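Local coordinates for polysaccharide Lyase Family 6 (Bacteroides cellulosilyticus, PDB 6QPS), which probably cleaves the mannuronic acid-rich parts of alginate as a calcium-binding polysaccharide lyase of family 6 from a human gut bacterium, at residues F171-L181 and I196-Y207. Sequence-based numbering, arbitrary orientation.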
loop_
_atom_site.group_PDB
_atom_site.type_symbol
_atom_site.label_atom_id
_atom_site.label_comp_id
_atom_site.label_asym_id
_atom_site.label_seq_id
_atom_site.Cartn_x
_atom_site.Cartn_y
_atom_site.Cartn_z
ATOM N N PHE A 171 2.232 -7.265 -9.381
ATOM C CA PHE A 171 3.559 -6.675 -9.244
ATOM C C PHE A 171 4.359 -7.551 -8.295
ATOM O O PHE A 171 3.976 -7.690 -7.128
ATOM C CB PHE A 171 3.489 -5.272 -8.636
ATOM C CG PHE A 171 2.559 -4.305 -9.338
ATOM C CD1 PHE A 171 1.309 -4.019 -8.820
ATOM C CD2 PHE A 171 2.956 -3.645 -10.479
ATOM C CE1 PHE A 171 0.484 -3.092 -9.437
ATOM C CE2 PHE A 171 2.108 -2.725 -11.110
ATOM C CZ PHE A 171 0.885 -2.443 -10.564
ATOM N N ALA A 172 5.464 -8.132 -8.765
ATOM C CA ALA A 172 6.204 -9.044 -7.900
ATOM C C ALA A 172 7.690 -9.100 -8.227
ATOM O O ALA A 172 8.134 -8.777 -9.331
ATOM C CB ALA A 172 5.636 -10.471 -7.970
ATOM N N ASN A 173 8.454 -9.555 -7.234
ATOM C CA ASN A 173 9.878 -9.881 -7.375
ATOM C C ASN A 173 10.750 -8.668 -7.681
ATOM O O ASN A 173 11.690 -8.745 -8.479
ATOM C CB ASN A 173 10.075 -11.014 -8.374
ATOM C CG ASN A 173 9.286 -12.250 -7.964
ATOM O OD1 ASN A 173 9.482 -12.761 -6.873
ATOM N ND2 ASN A 173 8.339 -12.668 -8.784
ATOM N N LYS A 174 10.455 -7.557 -7.005
ATOM C CA LYS A 174 11.373 -6.427 -6.985
ATOM C C LYS A 174 12.546 -6.762 -6.059
ATOM O O LYS A 174 12.336 -7.191 -4.918
ATOM C CB LYS A 174 10.654 -5.146 -6.551
ATOM C CG LYS A 174 11.503 -3.901 -6.878
ATOM C CD LYS A 174 10.759 -2.597 -6.541
ATOM C CE LYS A 174 11.351 -1.349 -7.184
ATOM N NZ LYS A 174 12.849 -1.347 -7.091
ATOM N N ARG A 175 13.778 -6.615 -6.571
ATOM C CA ARG A 175 14.995 -7.031 -5.880
ATOM C C ARG A 175 15.976 -5.893 -5.648
ATOM O O ARG A 175 16.981 -6.097 -4.955
ATOM C CB ARG A 175 15.691 -8.169 -6.648
ATOM C CG ARG A 175 14.781 -9.387 -6.896
ATOM C CD ARG A 175 15.467 -10.506 -7.717
ATOM N NE ARG A 175 14.514 -11.547 -8.102
ATOM C CZ ARG A 175 14.148 -12.559 -7.316
ATOM N NH1 ARG A 175 14.662 -12.685 -6.098
ATOM N NH2 ARG A 175 13.283 -13.459 -7.755
ATOM N N VAL A 176 15.731 -4.722 -6.223
ATOM C CA VAL A 176 16.526 -3.520 -6.013
ATOM C C VAL A 176 15.726 -2.588 -5.127
ATOM O O VAL A 176 14.494 -2.616 -5.122
ATOM C CB VAL A 176 16.831 -2.885 -7.389
ATOM C CG1 VAL A 176 17.480 -1.519 -7.253
ATOM C CG2 VAL A 176 17.712 -3.836 -8.233
ATOM N N GLY A 177 16.436 -1.758 -4.372
ATOM C CA GLY A 177 15.790 -0.754 -3.557
ATOM C C GLY A 177 14.833 0.127 -4.343
ATOM O O GLY A 177 15.022 0.341 -5.551
ATOM N N GLY A 178 13.827 0.658 -3.650
ATOM C CA GLY A 178 12.853 1.550 -4.249
ATOM C C GLY A 178 11.434 1.043 -4.183
ATOM O O GLY A 178 11.189 -0.142 -3.958
ATOM N N LEU A 179 10.489 1.952 -4.397
ATOM C CA LEU A 179 9.071 1.652 -4.287
ATOM C C LEU A 179 8.550 0.823 -5.462
ATOM O O LEU A 179 8.957 1.009 -6.607
ATOM C CB LEU A 179 8.305 2.977 -4.254
ATOM C CG LEU A 179 7.930 3.520 -2.870
ATOM C CD1 LEU A 179 6.829 2.628 -2.247
ATOM C CD2 LEU A 179 9.130 3.708 -1.963
ATOM N N VAL A 180 7.589 -0.065 -5.168
ATOM C CA VAL A 180 6.743 -0.604 -6.232
ATOM C C VAL A 180 5.832 0.503 -6.774
ATOM O O VAL A 180 5.761 0.738 -7.990
ATOM C CB VAL A 180 5.951 -1.844 -5.758
ATOM C CG1 VAL A 180 4.916 -2.259 -6.790
ATOM C CG2 VAL A 180 6.903 -2.997 -5.450
ATOM N N LEU A 181 5.158 1.221 -5.878
ATOM C CA LEU A 181 4.162 2.221 -6.256
ATOM C C LEU A 181 4.265 3.430 -5.332
ATOM O O LEU A 181 3.910 3.357 -4.146
ATOM C CB LEU A 181 2.767 1.605 -6.236
ATOM C CG LEU A 181 1.562 2.468 -6.564
ATOM C CD1 LEU A 181 1.717 3.134 -7.871
ATOM C CD2 LEU A 181 0.284 1.609 -6.575
ATOM N N ILE A 196 -6.382 2.714 -6.270
ATOM C CA ILE A 196 -5.480 1.563 -6.398
ATOM C C ILE A 196 -6.304 0.380 -5.894
ATOM O O ILE A 196 -6.508 0.242 -4.677
ATOM C CB ILE A 196 -4.200 1.767 -5.577
ATOM C CG1 ILE A 196 -3.409 2.994 -6.091
ATOM C CG2 ILE A 196 -3.372 0.494 -5.552
ATOM C CD1 ILE A 196 -2.439 3.605 -5.078
ATOM N N ASP A 197 -6.804 -0.466 -6.808
ATOM C CA ASP A 197 -7.772 -1.487 -6.433
ATOM C C ASP A 197 -7.567 -2.809 -7.167
ATOM O O ASP A 197 -7.182 -2.860 -8.340
ATOM C CB ASP A 197 -9.229 -0.998 -6.649
ATOM C CG ASP A 197 -9.586 -0.814 -8.121
ATOM O OD1 ASP A 197 -9.107 0.137 -8.749
ATOM O OD2 ASP A 197 -10.338 -1.667 -8.672
ATOM N N HIS A 198 -7.875 -3.895 -6.468
ATOM C CA HIS A 198 -7.873 -5.244 -7.050
ATOM C C HIS A 198 -6.514 -5.651 -7.621
ATOM O O HIS A 198 -6.447 -6.466 -8.546
ATOM C CB HIS A 198 -8.978 -5.431 -8.098
ATOM C CG HIS A 198 -10.353 -5.204 -7.561
ATOM N ND1 HIS A 198 -11.086 -6.171 -6.901
ATOM C CD2 HIS A 198 -11.134 -4.105 -7.601
ATOM C CE1 HIS A 198 -12.266 -5.670 -6.568
ATOM N NE2 HIS A 198 -12.314 -4.410 -6.963
ATOM N N ASN A 199 -5.425 -5.127 -7.058
ATOM C CA ASN A 199 -4.090 -5.538 -7.477
ATOM C C ASN A 199 -3.551 -6.617 -6.552
ATOM O O ASN A 199 -3.967 -6.745 -5.392
ATOM C CB ASN A 199 -3.145 -4.341 -7.454
ATOM C CG ASN A 199 -3.623 -3.236 -8.326
ATOM O OD1 ASN A 199 -3.601 -3.329 -9.548
ATOM N ND2 ASN A 199 -4.048 -2.157 -7.706
ATOM N N PHE A 200 -2.635 -7.421 -7.093
ATOM C CA PHE A 200 -1.904 -8.438 -6.346
ATOM C C PHE A 200 -0.441 -7.996 -6.271
ATOM O O PHE A 200 0.289 -8.038 -7.274
ATOM C CB PHE A 200 -2.056 -9.805 -7.028
ATOM C CG PHE A 200 -1.662 -10.990 -6.157
ATOM C CD1 PHE A 200 -0.332 -11.299 -5.939
ATOM C CD2 PHE A 200 -2.636 -11.778 -5.569
ATOM C CE1 PHE A 200 0.016 -12.393 -5.154
ATOM C CE2 PHE A 200 -2.290 -12.860 -4.780
ATOM C CZ PHE A 200 -0.968 -13.149 -4.572
ATOM N N PHE A 201 -0.025 -7.561 -5.088
ATOM C CA PHE A 201 1.361 -7.182 -4.825
ATOM C C PHE A 201 2.025 -8.435 -4.258
ATOM O O PHE A 201 1.741 -8.833 -3.127
ATOM C CB PHE A 201 1.421 -6.010 -3.845
ATOM C CG PHE A 201 0.790 -4.741 -4.364
ATOM C CD1 PHE A 201 -0.520 -4.456 -4.064
ATOM C CD2 PHE A 201 1.495 -3.838 -5.147
ATOM C CE1 PHE A 201 -1.131 -3.316 -4.531
ATOM C CE2 PHE A 201 0.890 -2.661 -5.606
ATOM C CZ PHE A 201 -0.426 -2.411 -5.305
ATOM N N GLY A 202 2.835 -9.114 -5.070
ATOM C CA GLY A 202 3.471 -10.363 -4.684
ATOM C C GLY A 202 4.807 -10.207 -3.982
ATOM O O GLY A 202 5.159 -9.147 -3.448
ATOM N N GLU A 203 5.576 -11.287 -4.027
ATOM C CA GLU A 203 6.688 -11.443 -3.116
ATOM C C GLU A 203 7.716 -10.329 -3.257
ATOM O O GLU A 203 8.090 -9.918 -4.364
ATOM C CB GLU A 203 7.345 -12.798 -3.367
ATOM C CG GLU A 203 8.470 -13.084 -2.371
ATOM C CD GLU A 203 8.782 -14.561 -2.206
ATOM O OE1 GLU A 203 8.560 -15.326 -3.163
ATOM O OE2 GLU A 203 9.254 -14.943 -1.114
ATOM N N ARG A 204 8.219 -9.895 -2.107
ATOM C CA ARG A 204 9.395 -9.048 -2.022
ATOM C C ARG A 204 10.244 -9.583 -0.884
ATOM O O ARG A 204 9.774 -9.640 0.262
ATOM C CB ARG A 204 9.031 -7.584 -1.767
ATOM C CG ARG A 204 10.238 -6.656 -1.979
ATOM C CD ARG A 204 9.930 -5.174 -1.958
ATOM N NE ARG A 204 11.109 -4.458 -2.416
ATOM C CZ ARG A 204 11.121 -3.182 -2.797
ATOM N NH1 ARG A 204 10.015 -2.453 -2.726
ATOM N NH2 ARG A 204 12.250 -2.658 -3.251
ATOM N N GLN A 205 11.474 -9.993 -1.189
ATOM C CA GLN A 205 12.339 -10.549 -0.166
ATOM C C GLN A 205 12.957 -9.465 0.721
ATOM O O GLN A 205 13.040 -8.294 0.338
ATOM C CB GLN A 205 13.442 -11.360 -0.824
ATOM C CG GLN A 205 12.946 -12.617 -1.532
ATOM C CD GLN A 205 12.844 -13.816 -0.606
ATOM O OE1 GLN A 205 13.468 -13.859 0.458
ATOM N NE2 GLN A 205 12.053 -14.803 -1.010
ATOM N N PRO A 206 13.396 -9.835 1.924
ATOM C CA PRO A 206 14.020 -8.843 2.808
ATOM C C PRO A 206 15.169 -8.086 2.147
ATOM O O PRO A 206 16.085 -8.681 1.583
ATOM C CB PRO A 206 14.485 -9.682 4.003
ATOM C CG PRO A 206 13.474 -10.821 4.057
ATOM C CD PRO A 206 13.234 -11.145 2.593
ATOM N N TYR A 207 15.127 -6.755 2.259
ATOM C CA TYR A 207 16.140 -5.874 1.694
ATOM C C TYR A 207 17.318 -5.663 2.634
ATOM O O TYR A 207 18.430 -5.398 2.170
ATOM C CB TYR A 207 15.484 -4.516 1.351
ATOM C CG TYR A 207 16.334 -3.531 0.564
ATOM C CD1 TYR A 207 16.961 -3.907 -0.611
ATOM C CD2 TYR A 207 16.489 -2.209 0.988
ATOM C CE1 TYR A 207 17.761 -3.000 -1.325
ATOM C CE2 TYR A 207 17.262 -1.305 0.279
ATOM C CZ TYR A 207 17.894 -1.698 -0.871
ATOM O OH TYR A 207 18.653 -0.779 -1.569
HETATM O O HOH W 1 5.344 -6.641 -4.821
HETATM O O HOH W 2 8.197 -7.178 -5.100
HETATM O O HOH W 3 13.636 -5.418 -3.126
HETATM O O HOH W 4 12.385 -9.733 -3.949
HETATM O O HOH W 5 19.329 -1.502 -4.082
#
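Gly178 O is gripped end-on by both terminal nitrogens of Arg204, at 2.8 Å from NH2 and 2.9 Å from NH1, and it lies nearly in the guanidinium plane. The arginine gets there by running extended from CG to NE, with CG anti to the backbone N (chi1 -168°). Lys174 travels alongside, its CD lying over one guanidinium face near the rim. Its NZ, 4.1 Å from Arg204 NH2, turns at chi4 to hydrogen-bond Val176 O and Glu154 O, so backbone carbonyls probably offset the two like charges. Water 3 joins Arg204 NE to Lys174 O. An alanine in place of Arg204 takes away both donors, which would probably leave Gly178 O without its mates and the loop 176-178 freer to shift. Leu179, next to Gly178, touches the calcium ligand Glu213. Further along, Tyr207 sets its ring against Gly177, with OH 3.5 Å from Gly177 CA.

At the other end, strands 170-172 and 200-201 pair in parallel as neighbouring rungs of the beta-helix: Phe171 N hydrogen-bonds Phe200 O (3.0 Å) and Gly202 N hydrogen-bonds Phe171 O. Inside, the Phe171 and Phe201 rings are near parallel (22°) but slid apart, CD1 of Phe171 meeting CE2 of Phe201 at 3.5 Å. Leu181 CD2 and Ile196 CD1 meet tip to tip. Apolar side chains thus pack inside the coil at this level, while one buried arginine holds a main-chain carbonyl of the neighbouring coil.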